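Local coordinates for GTP-binding protein (Thermus thermophilus, PDB 2DBY) that binds GDP in its P-loop GTPase domain and probably hydrolyses ATP and associates with the ribosome and its large subunit, at residues 1-14 / 97-109. Sequence-based numbering, arbitrary orientation.
With GDP (guanosine-5'-diphosphate), chain B; FMT (formic acid), chain C.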
loop_
_atom_site.group_PDB
_atom_site.type_symbol
_atom_site.label_atom_id
_atom_site.label_comp_id
_atom_site.label_asym_id
_atom_site.label_seq_id
_atom_site.Cartn_x
_atom_site.Cartn_y
_atom_site.Cartn_z
HETATM N N MSE A 1 -0.651 9.917 5.395
HETATM C CA MSE A 1 0.387 9.521 4.396
HETATM C C MSE A 1 -0.067 8.281 3.628
HETATM O O MSE A 1 -0.512 7.287 4.232
HETATM C CB MSE A 1 1.715 9.192 5.098
HETATM C CG MSE A 1 2.822 10.241 4.981
HETATM SE SE MSE A 1 4.517 9.489 5.611
HETATM C CE MSE A 1 3.972 9.157 7.448
ATOM N N LEU A 2 0.048 8.338 2.300
ATOM C CA LEU A 2 -0.307 7.202 1.450
ATOM C C LEU A 2 0.922 6.293 1.560
ATOM O O LEU A 2 1.738 6.200 0.634
ATOM C CB LEU A 2 -0.474 7.656 -0.001
ATOM C CG LEU A 2 -1.092 6.565 -0.866
ATOM C CD1 LEU A 2 -2.463 6.182 -0.300
ATOM C CD2 LEU A 2 -1.199 7.051 -2.287
ATOM N N ALA A 3 1.057 5.623 2.700
ATOM C CA ALA A 3 2.222 4.804 2.935
ATOM C C ALA A 3 1.900 3.624 3.842
ATOM O O ALA A 3 0.867 3.606 4.521
ATOM C CB ALA A 3 3.330 5.653 3.587
ATOM N N VAL A 4 2.817 2.667 3.861
ATOM C CA VAL A 4 2.675 1.463 4.683
ATOM C C VAL A 4 3.650 1.622 5.856
ATOM O O VAL A 4 4.848 1.850 5.652
ATOM C CB VAL A 4 3.064 0.200 3.907
ATOM C CG1 VAL A 4 2.963 -1.044 4.820
ATOM C CG2 VAL A 4 2.167 0.058 2.666
ATOM N N GLY A 5 3.132 1.509 7.071
ATOM C CA GLY A 5 3.983 1.635 8.248
ATOM C C GLY A 5 4.467 0.249 8.665
ATOM O O GLY A 5 3.645 -0.638 8.902
ATOM N N ILE A 6 5.787 0.056 8.727
ATOM C CA ILE A 6 6.366 -1.225 9.115
ATOM C C ILE A 6 6.622 -1.240 10.610
ATOM O O ILE A 6 7.346 -0.377 11.138
ATOM C CB ILE A 6 7.703 -1.501 8.370
ATOM C CG1 ILE A 6 7.443 -1.456 6.854
ATOM C CG2 ILE A 6 8.268 -2.893 8.800
ATOM C CD1 ILE A 6 8.609 -1.906 6.008
ATOM N N VAL A 7 6.029 -2.218 11.303
ATOM C CA VAL A 7 6.205 -2.305 12.745
ATOM C C VAL A 7 6.815 -3.626 13.137
ATOM O O VAL A 7 6.773 -4.592 12.373
ATOM C CB VAL A 7 4.860 -2.126 13.506
ATOM C CG1 VAL A 7 4.171 -0.861 13.043
ATOM C CG2 VAL A 7 3.977 -3.299 13.299
ATOM N N GLY A 8 7.420 -3.667 14.320
ATOM C CA GLY A 8 8.000 -4.922 14.757
ATOM C C GLY A 8 8.454 -4.833 16.199
ATOM O O GLY A 8 8.924 -3.778 16.629
ATOM N N LEU A 9 8.296 -5.912 16.954
ATOM C CA LEU A 9 8.773 -5.885 18.327
ATOM C C LEU A 9 10.275 -6.173 18.191
ATOM O O LEU A 9 10.777 -6.370 17.085
ATOM C CB LEU A 9 8.044 -6.943 19.160
ATOM C CG LEU A 9 6.522 -6.727 19.278
ATOM C CD1 LEU A 9 5.947 -7.643 20.353
ATOM C CD2 LEU A 9 6.222 -5.272 19.593
ATOM N N PRO A 10 11.024 -6.176 19.301
ATOM C CA PRO A 10 12.463 -6.442 19.205
ATOM C C PRO A 10 12.959 -7.733 18.574
ATOM O O PRO A 10 12.388 -8.821 18.742
ATOM C CB PRO A 10 12.929 -6.320 20.659
ATOM C CG PRO A 10 12.038 -5.223 21.174
ATOM C CD PRO A 10 10.674 -5.618 20.623
ATOM N N ASN A 11 14.058 -7.591 17.846
ATOM C CA ASN A 11 14.729 -8.714 17.208
ATOM C C ASN A 11 13.895 -9.636 16.317
ATOM O O ASN A 11 13.859 -10.848 16.532
ATOM C CB ASN A 11 15.440 -9.529 18.303
ATOM C CG ASN A 11 16.315 -8.646 19.191
ATOM O OD1 ASN A 11 16.028 -8.448 20.378
ATOM N ND2 ASN A 11 17.375 -8.090 18.610
ATOM N N VAL A 12 13.223 -9.064 15.321
ATOM C CA VAL A 12 12.435 -9.869 14.391
ATOM C C VAL A 12 12.971 -9.704 12.962
ATOM O O VAL A 12 12.440 -10.297 12.017
ATOM C CB VAL A 12 10.944 -9.485 14.437
ATOM C CG1 VAL A 12 10.432 -9.634 15.885
ATOM C CG2 VAL A 12 10.730 -8.037 13.981
ATOM N N GLY A 13 14.033 -8.905 12.825
ATOM C CA GLY A 13 14.627 -8.670 11.516
ATOM C C GLY A 13 14.192 -7.379 10.873
ATOM O O GLY A 13 14.476 -7.135 9.694
ATOM N N LYS A 14 13.499 -6.525 11.620
ATOM C CA LYS A 14 13.041 -5.270 11.023
ATOM C C LYS A 14 14.172 -4.321 10.569
ATOM O O LYS A 14 14.093 -3.751 9.483
ATOM C CB LYS A 14 12.094 -4.514 11.979
ATOM C CG LYS A 14 11.343 -3.378 11.313
ATOM C CD LYS A 14 10.313 -2.733 12.233
ATOM C CE LYS A 14 10.989 -1.983 13.348
ATOM N NZ LYS A 14 10.227 -0.753 13.673
ATOM N N ILE A 97 1.562 5.519 14.014
ATOM C CA ILE A 97 0.614 4.617 13.329
ATOM C C ILE A 97 -0.546 5.409 12.716
ATOM O O ILE A 97 -1.054 5.083 11.625
ATOM C CB ILE A 97 0.020 3.559 14.319
ATOM C CG1 ILE A 97 1.059 2.494 14.617
ATOM C CG2 ILE A 97 -1.230 2.890 13.706
ATOM C CD1 ILE A 97 1.287 1.577 13.451
ATOM N N ARG A 98 -0.985 6.452 13.418
ATOM C CA ARG A 98 -2.080 7.257 12.911
ATOM C C ARG A 98 -1.759 7.879 11.566
ATOM O O ARG A 98 -2.660 8.109 10.770
ATOM C CB ARG A 98 -2.440 8.373 13.906
ATOM C CG ARG A 98 -3.031 7.840 15.199
ATOM C CD ARG A 98 -3.448 8.940 16.184
ATOM N NE ARG A 98 -4.014 8.348 17.399
ATOM C CZ ARG A 98 -5.138 7.626 17.421
ATOM N NH1 ARG A 98 -5.813 7.418 16.295
ATOM N NH2 ARG A 98 -5.588 7.099 18.559
ATOM N N GLU A 99 -0.480 8.147 11.313
ATOM C CA GLU A 99 -0.071 8.796 10.056
ATOM C C GLU A 99 0.113 7.892 8.823
ATOM O O GLU A 99 0.450 8.394 7.743
ATOM C CB GLU A 99 1.231 9.575 10.258
ATOM C CG GLU A 99 1.211 10.603 11.360
ATOM C CD GLU A 99 2.596 11.204 11.591
ATOM O OE1 GLU A 99 3.574 10.441 11.798
ATOM O OE2 GLU A 99 2.710 12.446 11.565
ATOM N N VAL A 100 -0.066 6.578 8.952
ATOM C CA VAL A 100 0.079 5.731 7.765
ATOM C C VAL A 100 -1.275 5.131 7.401
ATOM O O VAL A 100 -2.168 5.073 8.239
ATOM C CB VAL A 100 1.098 4.597 7.978
ATOM C CG1 VAL A 100 2.503 5.220 8.140
ATOM C CG2 VAL A 100 0.727 3.771 9.214
ATOM N N ALA A 101 -1.407 4.684 6.155
ATOM C CA ALA A 101 -2.670 4.125 5.648
ATOM C C ALA A 101 -2.830 2.622 5.812
ATOM O O ALA A 101 -3.940 2.097 5.746
ATOM C CB ALA A 101 -2.817 4.489 4.181
ATOM N N ALA A 102 -1.714 1.936 5.993
ATOM C CA ALA A 102 -1.702 0.485 6.186
ATOM C C ALA A 102 -0.524 0.148 7.084
ATOM O O ALA A 102 0.407 0.957 7.234
ATOM C CB ALA A 102 -1.610 -0.266 4.813
ATOM N N ILE A 103 -0.554 -1.050 7.666
ATOM C CA ILE A 103 0.466 -1.503 8.595
ATOM C C ILE A 103 1.046 -2.840 8.117
ATOM O O ILE A 103 0.306 -3.726 7.683
ATOM C CB ILE A 103 -0.168 -1.723 10.007
ATOM C CG1 ILE A 103 -0.702 -0.388 10.538
ATOM C CG2 ILE A 103 0.857 -2.369 10.944
ATOM C CD1 ILE A 103 -1.489 -0.506 11.848
ATOM N N ALA A 104 2.363 -2.982 8.184
ATOM C CA ALA A 104 2.992 -4.245 7.816
ATOM C C ALA A 104 3.761 -4.618 9.089
ATOM O O ALA A 104 4.664 -3.897 9.531
ATOM C CB ALA A 104 3.943 -4.053 6.619
ATOM N N HIS A 105 3.403 -5.749 9.678
ATOM C CA HIS A 105 4.007 -6.177 10.936
ATOM C C HIS A 105 4.963 -7.321 10.666
ATOM O O HIS A 105 4.551 -8.387 10.206
ATOM C CB HIS A 105 2.874 -6.613 11.914
ATOM C CG HIS A 105 3.338 -6.902 13.317
ATOM N ND1 HIS A 105 2.467 -6.939 14.390
ATOM C CD2 HIS A 105 4.572 -7.140 13.830
ATOM C CE1 HIS A 105 3.142 -7.189 15.499
ATOM N NE2 HIS A 105 4.423 -7.318 15.189
ATOM N N VAL A 106 6.243 -7.098 10.967
ATOM C CA VAL A 106 7.273 -8.115 10.744
ATOM C C VAL A 106 7.224 -9.092 11.920
ATOM O O VAL A 106 7.322 -8.695 13.076
ATOM C CB VAL A 106 8.671 -7.473 10.673
ATOM C CG1 VAL A 106 9.747 -8.554 10.440
ATOM C CG2 VAL A 106 8.686 -6.415 9.541
ATOM N N LEU A 107 7.079 -10.370 11.599
ATOM C CA LEU A 107 6.980 -11.420 12.610
ATOM C C LEU A 107 8.094 -12.427 12.336
ATOM O O LEU A 107 8.257 -12.896 11.199
ATOM C CB LEU A 107 5.606 -12.088 12.475
ATOM C CG LEU A 107 4.399 -11.180 12.701
ATOM C CD1 LEU A 107 3.115 -11.950 12.321
ATOM C CD2 LEU A 107 4.354 -10.777 14.189
ATOM N N ARG A 108 8.869 -12.755 13.370
ATOM C CA ARG A 108 9.965 -13.691 13.186
ATOM C C ARG A 108 9.482 -15.146 13.103
ATOM O O ARG A 108 8.824 -15.655 14.031
ATOM C CB ARG A 108 10.990 -13.521 14.322
ATOM C CG ARG A 108 11.959 -14.694 14.433
ATOM C CD ARG A 108 13.154 -14.357 15.304
ATOM N NE ARG A 108 13.889 -13.255 14.707
ATOM C CZ ARG A 108 15.170 -12.990 14.933
ATOM N NH1 ARG A 108 15.879 -13.757 15.753
ATOM N NH2 ARG A 108 15.740 -11.953 14.336
ATOM N N CYS A 109 9.785 -15.804 11.988
ATOM C CA CYS A 109 9.395 -17.195 11.789
ATOM C C CYS A 109 10.568 -18.153 11.567
ATOM O O CYS A 109 10.424 -19.162 10.875
ATOM C CB CYS A 109 8.411 -17.342 10.624
ATOM S SG CYS A 109 6.827 -16.487 10.907
HETATM P PB GDP B . 15.098 -5.867 14.823
HETATM O O1B GDP B . 15.389 -5.894 16.317
HETATM O O2B GDP B . 13.555 -6.259 14.512
HETATM O O3B GDP B . 15.725 -4.747 13.996
HETATM O O3A GDP B . 15.896 -7.196 14.294
HETATM P PA GDP B . 17.276 -7.311 13.463
HETATM O O1A GDP B . 17.144 -6.628 12.171
HETATM O O2A GDP B . 18.483 -6.660 14.305
HETATM O "O5'" GDP B . 17.574 -8.876 13.196
HETATM C "C5'" GDP B . 17.766 -9.546 14.448
HETATM C "C4'" GDP B . 18.694 -10.767 14.222
HETATM O "O4'" GDP B . 18.121 -11.739 13.262
HETATM C "C3'" GDP B . 20.053 -10.430 13.625
HETATM O "O3'" GDP B . 21.329 -10.885 14.071
HETATM C "C2'" GDP B . 19.781 -10.520 12.100
HETATM O "O2'" GDP B . 21.045 -10.848 11.475
HETATM C "C1'" GDP B . 18.993 -11.821 12.054
HETATM N N9 GDP B . 18.107 -11.931 10.858
HETATM C C8 GDP B . 17.208 -10.985 10.401
HETATM N N7 GDP B . 16.591 -11.417 9.335
HETATM C C5 GDP B . 17.047 -12.662 9.033
HETATM C C6 GDP B . 16.748 -13.621 8.007
HETATM O O6 GDP B . 15.922 -13.368 7.161
HETATM N N1 GDP B . 17.419 -14.829 8.000
HETATM C C2 GDP B . 18.362 -15.110 8.972
HETATM N N2 GDP B . 19.012 -16.317 8.946
HETATM N N3 GDP B . 18.651 -14.226 9.937
HETATM C C4 GDP B . 18.027 -13.008 10.005
HETATM C C FMT C . -0.452 -5.832 13.833
HETATM O O1 FMT C . -0.474 -6.846 14.527
HETATM O O2 FMT C . -1.591 -5.108 13.635
HETATM O O HOH W 1 7.036 -8.271 15.838
#
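V106 and V7 meet where two parallel neighbours in the central sheet of a P-loop GTPase domain, strands 3-7 and 102-108, run on toward the nucleotide. The strands are joined by four backbone hydrogen bonds: G5 N to A102 O, A104 N to G5 O, V7 N to A104 O and V106 N to V7 O. Valine suits both buried, apolar positions, since a beta-branched side chain fits an extended strand and its two branches reach different neighbours. In V7, CG2 sits between the backbone N and the carbonyl carbon (chi1 -52°) and lies over one face of the H105 ring, 4.0 Å from its centroid in a CH-pi contact, while CG1 meets I97 CD1 at 3.8 Å. L107 CD2 covers the opposite face, so the imidazole is held between two aliphatic groups. V106 bridges strand and phosphate loop: CG2 touches I6 CG2 on the strand at 3.6 Å, and CG1 presses against V12 CG2 in the loop at 3.7 Å. A water takes the L9 amide, donates to V106 O and also bonds H105 NE2, tying loop to strand. From N11 to K14 the loop wraps the GDP phosphates in the manner of a Walker A motif; N11 N donates to O1B, V12 N and K14 N both to O2B, and the K14 ammonium is salt-bridged to D75. R108 is long enough to span from strand end to ribose; a bend at chi3 (-62°) turns its guanidinium toward the loop, with N11 O over one face, 3.0 Å from CZ. Its NH2 makes a weak hydrogen bond to GDP O4' at 2.6 Å.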